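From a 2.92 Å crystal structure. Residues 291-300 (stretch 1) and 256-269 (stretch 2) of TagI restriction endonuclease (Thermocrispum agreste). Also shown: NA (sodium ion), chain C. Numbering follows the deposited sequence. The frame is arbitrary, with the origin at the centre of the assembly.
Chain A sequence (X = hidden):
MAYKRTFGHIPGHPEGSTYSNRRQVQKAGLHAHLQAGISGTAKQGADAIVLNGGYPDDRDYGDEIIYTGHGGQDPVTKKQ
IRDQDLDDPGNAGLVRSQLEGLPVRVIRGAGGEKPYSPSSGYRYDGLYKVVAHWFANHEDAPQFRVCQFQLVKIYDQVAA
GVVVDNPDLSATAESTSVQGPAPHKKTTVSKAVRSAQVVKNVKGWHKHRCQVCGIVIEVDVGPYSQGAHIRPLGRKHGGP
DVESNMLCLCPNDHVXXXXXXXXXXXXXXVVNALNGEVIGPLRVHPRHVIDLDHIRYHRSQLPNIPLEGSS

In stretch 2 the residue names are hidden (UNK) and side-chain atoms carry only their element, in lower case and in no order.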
# COMPACT_ATOMS: atom_id res chain seq x y z
N ASP A 291 16.47 8.52 17.67
CA ASP A 291 17.85 8.06 17.79
C ASP A 291 18.61 8.51 16.56
O ASP A 291 18.32 8.06 15.47
CB ASP A 291 17.84 6.53 17.91
CG ASP A 291 19.23 5.92 18.05
OD1 ASP A 291 20.25 6.65 17.98
OD2 ASP A 291 19.28 4.69 18.23
N LEU A 292 19.60 9.38 16.74
CA LEU A 292 20.31 10.00 15.60
C LEU A 292 21.12 9.04 14.74
O LEU A 292 21.42 9.38 13.61
CB LEU A 292 21.23 11.13 16.05
CG LEU A 292 20.58 12.49 16.28
CD1 LEU A 292 19.97 12.59 17.68
CD2 LEU A 292 21.60 13.60 16.05
N ASP A 293 21.50 7.88 15.26
CA ASP A 293 22.18 6.86 14.44
C ASP A 293 21.32 6.44 13.24
O ASP A 293 21.83 6.31 12.12
CB ASP A 293 22.56 5.62 15.26
CG ASP A 293 23.69 5.88 16.23
OD1 ASP A 293 24.70 6.51 15.83
OD2 ASP A 293 23.57 5.45 17.40
N HIS A 294 20.02 6.25 13.48
CA HIS A 294 19.08 5.89 12.43
C HIS A 294 18.95 7.01 11.41
O HIS A 294 18.93 6.75 10.23
CB HIS A 294 17.70 5.55 12.99
CG HIS A 294 17.71 4.49 14.04
ND1 HIS A 294 18.44 3.32 13.93
CD2 HIS A 294 17.07 4.41 15.23
CE1 HIS A 294 18.25 2.58 15.00
NE2 HIS A 294 17.42 3.21 15.81
N ILE A 295 18.89 8.26 11.88
CA ILE A 295 18.90 9.40 10.96
C ILE A 295 20.12 9.38 10.06
O ILE A 295 19.99 9.47 8.84
CB ILE A 295 18.79 10.75 11.71
CG1 ILE A 295 17.38 10.88 12.31
CG2 ILE A 295 19.14 11.93 10.78
CD1 ILE A 295 16.98 12.26 12.76
N ARG A 296 21.30 9.24 10.66
CA ARG A 296 22.54 9.13 9.89
C ARG A 296 22.50 8.02 8.86
O ARG A 296 22.98 8.21 7.75
CB ARG A 296 23.75 8.90 10.81
CG ARG A 296 24.40 10.18 11.31
CD ARG A 296 25.32 9.90 12.49
NE ARG A 296 25.44 11.11 13.30
CZ ARG A 296 25.43 11.15 14.63
NH1 ARG A 296 25.29 10.05 15.37
NH2 ARG A 296 25.55 12.33 15.23
N TYR A 297 21.94 6.87 9.23
CA TYR A 297 21.82 5.70 8.32
C TYR A 297 20.97 6.02 7.10
O TYR A 297 21.36 5.73 5.97
CB TYR A 297 21.24 4.47 9.04
CG TYR A 297 21.34 3.20 8.23
CD1 TYR A 297 20.44 2.94 7.20
CD2 TYR A 297 22.35 2.26 8.49
CE1 TYR A 297 20.52 1.78 6.43
CE2 TYR A 297 22.45 1.09 7.73
CZ TYR A 297 21.53 0.85 6.70
OH TYR A 297 21.60 -0.30 5.94
N HIS A 298 19.82 6.62 7.33
CA HIS A 298 18.91 7.02 6.26
C HIS A 298 19.55 8.02 5.33
O HIS A 298 19.42 7.89 4.12
CB HIS A 298 17.63 7.63 6.85
CG HIS A 298 16.69 8.19 5.83
ND1 HIS A 298 16.70 9.51 5.46
CD2 HIS A 298 15.71 7.60 5.11
CE1 HIS A 298 15.76 9.72 4.56
NE2 HIS A 298 15.14 8.57 4.33
N ARG A 299 20.21 9.02 5.89
CA ARG A 299 20.97 10.01 5.12
C ARG A 299 22.00 9.33 4.21
O ARG A 299 22.24 9.74 3.07
CB ARG A 299 21.67 10.99 6.08
CG ARG A 299 21.96 12.35 5.47
CD ARG A 299 22.94 13.13 6.34
NE ARG A 299 22.38 13.41 7.67
CZ ARG A 299 23.03 13.31 8.83
NH1 ARG A 299 24.30 12.91 8.91
NH2 ARG A 299 22.39 13.60 9.96
N SER A 300 22.60 8.25 4.72
CA SER A 300 23.63 7.51 4.03
C SER A 300 23.14 6.56 2.93
O SER A 300 23.95 5.86 2.35
CB SER A 300 24.49 6.75 5.05
OG SER A 300 25.34 7.65 5.76
N UNK A 256 8.30 10.89 -0.42
CA UNK A 256 9.54 11.65 -0.60
C UNK A 256 10.65 11.08 0.27
O UNK A 256 11.75 10.80 -0.20
n UNK A 256 5.46 17.42 -1.58
n UNK A 256 7.30 16.01 -1.58
c UNK A 256 6.50 16.88 -0.94
n UNK A 256 6.73 17.25 0.33
c UNK A 256 9.33 13.13 -0.24
c UNK A 256 8.47 15.34 -1.02
c UNK A 256 8.29 13.85 -1.06
N UNK A 257 10.33 10.89 1.55
CA UNK A 257 11.27 10.38 2.54
C UNK A 257 11.87 9.00 2.21
O UNK A 257 13.05 8.77 2.47
c UNK A 257 13.12 9.45 7.19
c UNK A 257 10.57 10.37 3.90
c UNK A 257 11.46 10.05 5.05
c UNK A 257 12.98 10.76 6.77
c UNK A 257 12.15 11.06 5.71
c UNK A 257 11.62 8.74 5.48
c UNK A 257 12.45 8.44 6.54
N UNK A 258 11.06 8.11 1.64
CA UNK A 258 11.51 6.74 1.27
C UNK A 258 12.21 6.66 -0.10
O UNK A 258 12.78 5.62 -0.43
o UNK A 258 9.09 4.41 2.85
c UNK A 258 9.81 5.41 2.68
o UNK A 258 10.10 6.13 3.63
c UNK A 258 10.33 5.74 1.27
N UNK A 259 12.16 7.72 -0.91
CA UNK A 259 12.77 7.72 -2.26
C UNK A 259 13.67 8.92 -2.54
O UNK A 259 13.53 9.59 -3.57
n UNK A 259 9.63 6.64 -2.55
c UNK A 259 10.81 6.45 -3.12
o UNK A 259 11.22 5.35 -3.46
c UNK A 259 11.67 7.66 -3.30
N UNK A 260 14.60 9.18 -1.61
CA UNK A 260 15.67 10.17 -1.77
C UNK A 260 15.32 11.64 -2.02
O UNK A 260 16.08 12.32 -2.72
N UNK A 261 14.19 12.12 -1.50
CA UNK A 261 13.78 13.54 -1.68
C UNK A 261 13.82 14.40 -0.38
O UNK A 261 13.60 15.62 -0.42
c UNK A 261 12.40 13.59 -2.32
N UNK A 262 14.11 13.76 0.75
CA UNK A 262 14.26 14.40 2.04
C UNK A 262 15.38 13.69 2.80
O UNK A 262 15.56 12.48 2.67
c UNK A 262 11.73 14.93 2.27
c UNK A 262 12.98 14.26 2.85
c UNK A 262 10.47 14.40 2.95
c UNK A 262 11.85 16.45 2.36
N UNK A 263 16.17 14.46 3.55
CA UNK A 263 16.95 13.90 4.64
C UNK A 263 16.87 14.86 5.80
O UNK A 263 16.42 16.00 5.65
c UNK A 263 19.30 14.79 3.93
c UNK A 263 20.80 16.56 4.60
c UNK A 263 19.47 15.19 2.60
o UNK A 263 21.75 18.02 2.91
c UNK A 263 20.95 16.95 3.27
c UNK A 263 20.28 16.26 2.28
c UNK A 263 19.99 15.48 4.92
c UNK A 263 18.41 13.60 4.26
N UNK A 264 17.30 14.35 6.95
CA UNK A 264 17.33 15.09 8.19
C UNK A 264 18.79 15.22 8.62
O UNK A 264 19.55 14.26 8.49
c UNK A 264 14.24 13.20 9.51
c UNK A 264 15.01 14.32 8.84
c UNK A 264 16.56 15.17 10.59
c UNK A 264 16.48 14.40 9.28
N UNK A 265 19.17 16.43 9.07
CA UNK A 265 20.50 16.72 9.60
C UNK A 265 20.65 16.23 11.03
O UNK A 265 19.68 15.87 11.67
c UNK A 265 20.79 18.24 9.63
o UNK A 265 19.72 18.91 10.30
c UNK A 265 20.95 18.80 8.23
N UNK A 266 21.89 16.22 11.51
CA UNK A 266 22.18 15.91 12.91
C UNK A 266 21.49 16.90 13.85
O UNK A 266 21.07 16.52 14.95
o UNK A 266 23.80 13.57 12.67
o UNK A 266 25.59 14.81 12.30
c UNK A 266 24.40 14.67 12.67
c UNK A 266 23.70 15.92 13.17
N UNK A 267 21.36 18.16 13.42
CA UNK A 267 20.66 19.14 14.24
C UNK A 267 19.15 19.20 13.93
O UNK A 267 18.51 20.22 14.19
o UNK A 267 22.12 20.90 11.97
c UNK A 267 21.36 20.51 14.20
c UNK A 267 21.30 21.20 12.85
o UNK A 267 20.44 22.09 12.67
N UNK A 268 18.59 18.11 13.40
CA UNK A 268 17.14 17.94 13.14
C UNK A 268 16.44 18.98 12.25
O UNK A 268 15.31 19.39 12.52
c UNK A 268 15.70 16.32 16.40
c UNK A 268 16.71 16.48 15.27
c UNK A 268 16.73 15.22 14.43
c UNK A 268 16.37 17.73 14.45
N UNK A 269 17.12 19.40 11.20
CA UNK A 269 16.48 20.15 10.13
C UNK A 269 16.12 19.20 8.99
O UNK A 269 16.83 18.23 8.74
c UNK A 269 18.77 23.27 10.11
c UNK A 269 18.85 24.58 10.89
n UNK A 269 19.73 25.52 10.15
c UNK A 269 17.66 22.36 10.62
c UNK A 269 17.41 21.25 9.62
NA NA C . 8.95 3.23 5.23
O HOH W 1 9.60 4.95 6.10
O HOH W 2 18.17 11.41 7.02
O HOH W 3 7.10 2.63 4.21
O HOH W 4 6.94 2.44 7.17

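Position 256 carries three carbons, a nitrogen and a carbon bearing two further nitrogens, a guanidinium on a chain that stays out of reach of stretch 1; it is Arg256. At 257 one carbon leads to a ring of six carbons with no heteroatom, and the ring lies over the imidazole of His298. A plain six-carbon ring on one carbon is Phe257; it forms an offset stack with His298, centroids 4.0 Å apart and planes at 10°. Its backbone carbonyl also takes part: His298 NE2 donates to Phe257 O at 2.8 Å.

Position 258 has two carbons, the second carrying two oxygens. This short carboxylate is Asp258; its OD2 binds the sodium ion NA at 2.7 Å, and its OD1 accepts from water 1, itself a ligand of the ion. The next side chain, at 259, has two carbons ending in one oxygen and one nitrogen. An amide and a carboxylate share this outline, but the nitrogen settles it as Asn259, directed away from stretch 1. Position 260 has no side-chain atoms, and its phi of 60° suits Gly260. At 261 a single carbon gives Ala261.

Position 262 has four carbons forked at the second, which define Leu262. Its end leads away from the helix, while its carbonyl meets the edge of the imidazole, His298 CE1 to Leu262 O being 3.4 Å. At 263 one carbon bears a six-carbon ring with an oxygen, hence Tyr263; Arg299 CG approaches its CD2 at 3.7 Å. Position 264 also has four carbons, but forked at the first and with one arm two carbons long, as in Ile264. Its CG2 packs 3.7 Å from Ile295 CD1. Position 265, one carbon carrying an oxygen and a carbon, is Thr265. It points away from the helix, and its OG1 accepts from the backbone N of position 269 at 2.8 Å.

At 266 two carbons end in two oxygens, and one oxygen is within reach of the guanidinium groups of Arg296 and Arg299: the residue is Asp266. Position 267 repeats that carboxylate but points away and touches nothing on stretch 1; it is Asp267. Position 268 has four carbons forked at the second and is Leu268, whose CD2 lies 3.4 Å from Ile295 CD1. At position 269 four carbons in a row end in a nitrogen, out of reach of stretch 1; this is Lys269.

The contact buries 580 Å² and joins an apolar centre to polar anchors. Ile295 CD1 packs against both Ile264 CG2 and Leu268 CD2, the latter residue ending the type I turn that starts at Thr265. Beside it, Arg299 NE donates to Ile264 O at 3.1 Å and its NH2 to Asp266 OD1 at 3.1 Å, so one guanidinium reads both a strand carbonyl and a turn carboxylate. Arg296 NE adds a second salt bridge to Asp266 OD1 at 3.0 Å, although its hydrogen bond is weak. His298 is held by stacking and by its NE2 bond, while its ND1 lies 2.9 Å from the oxygen of water 2; this water accepts from Ile264 N and donates to Ile295 O, tying strand to helix.

Stretch 2, residues 256-269: RFDNGALYITDDLK
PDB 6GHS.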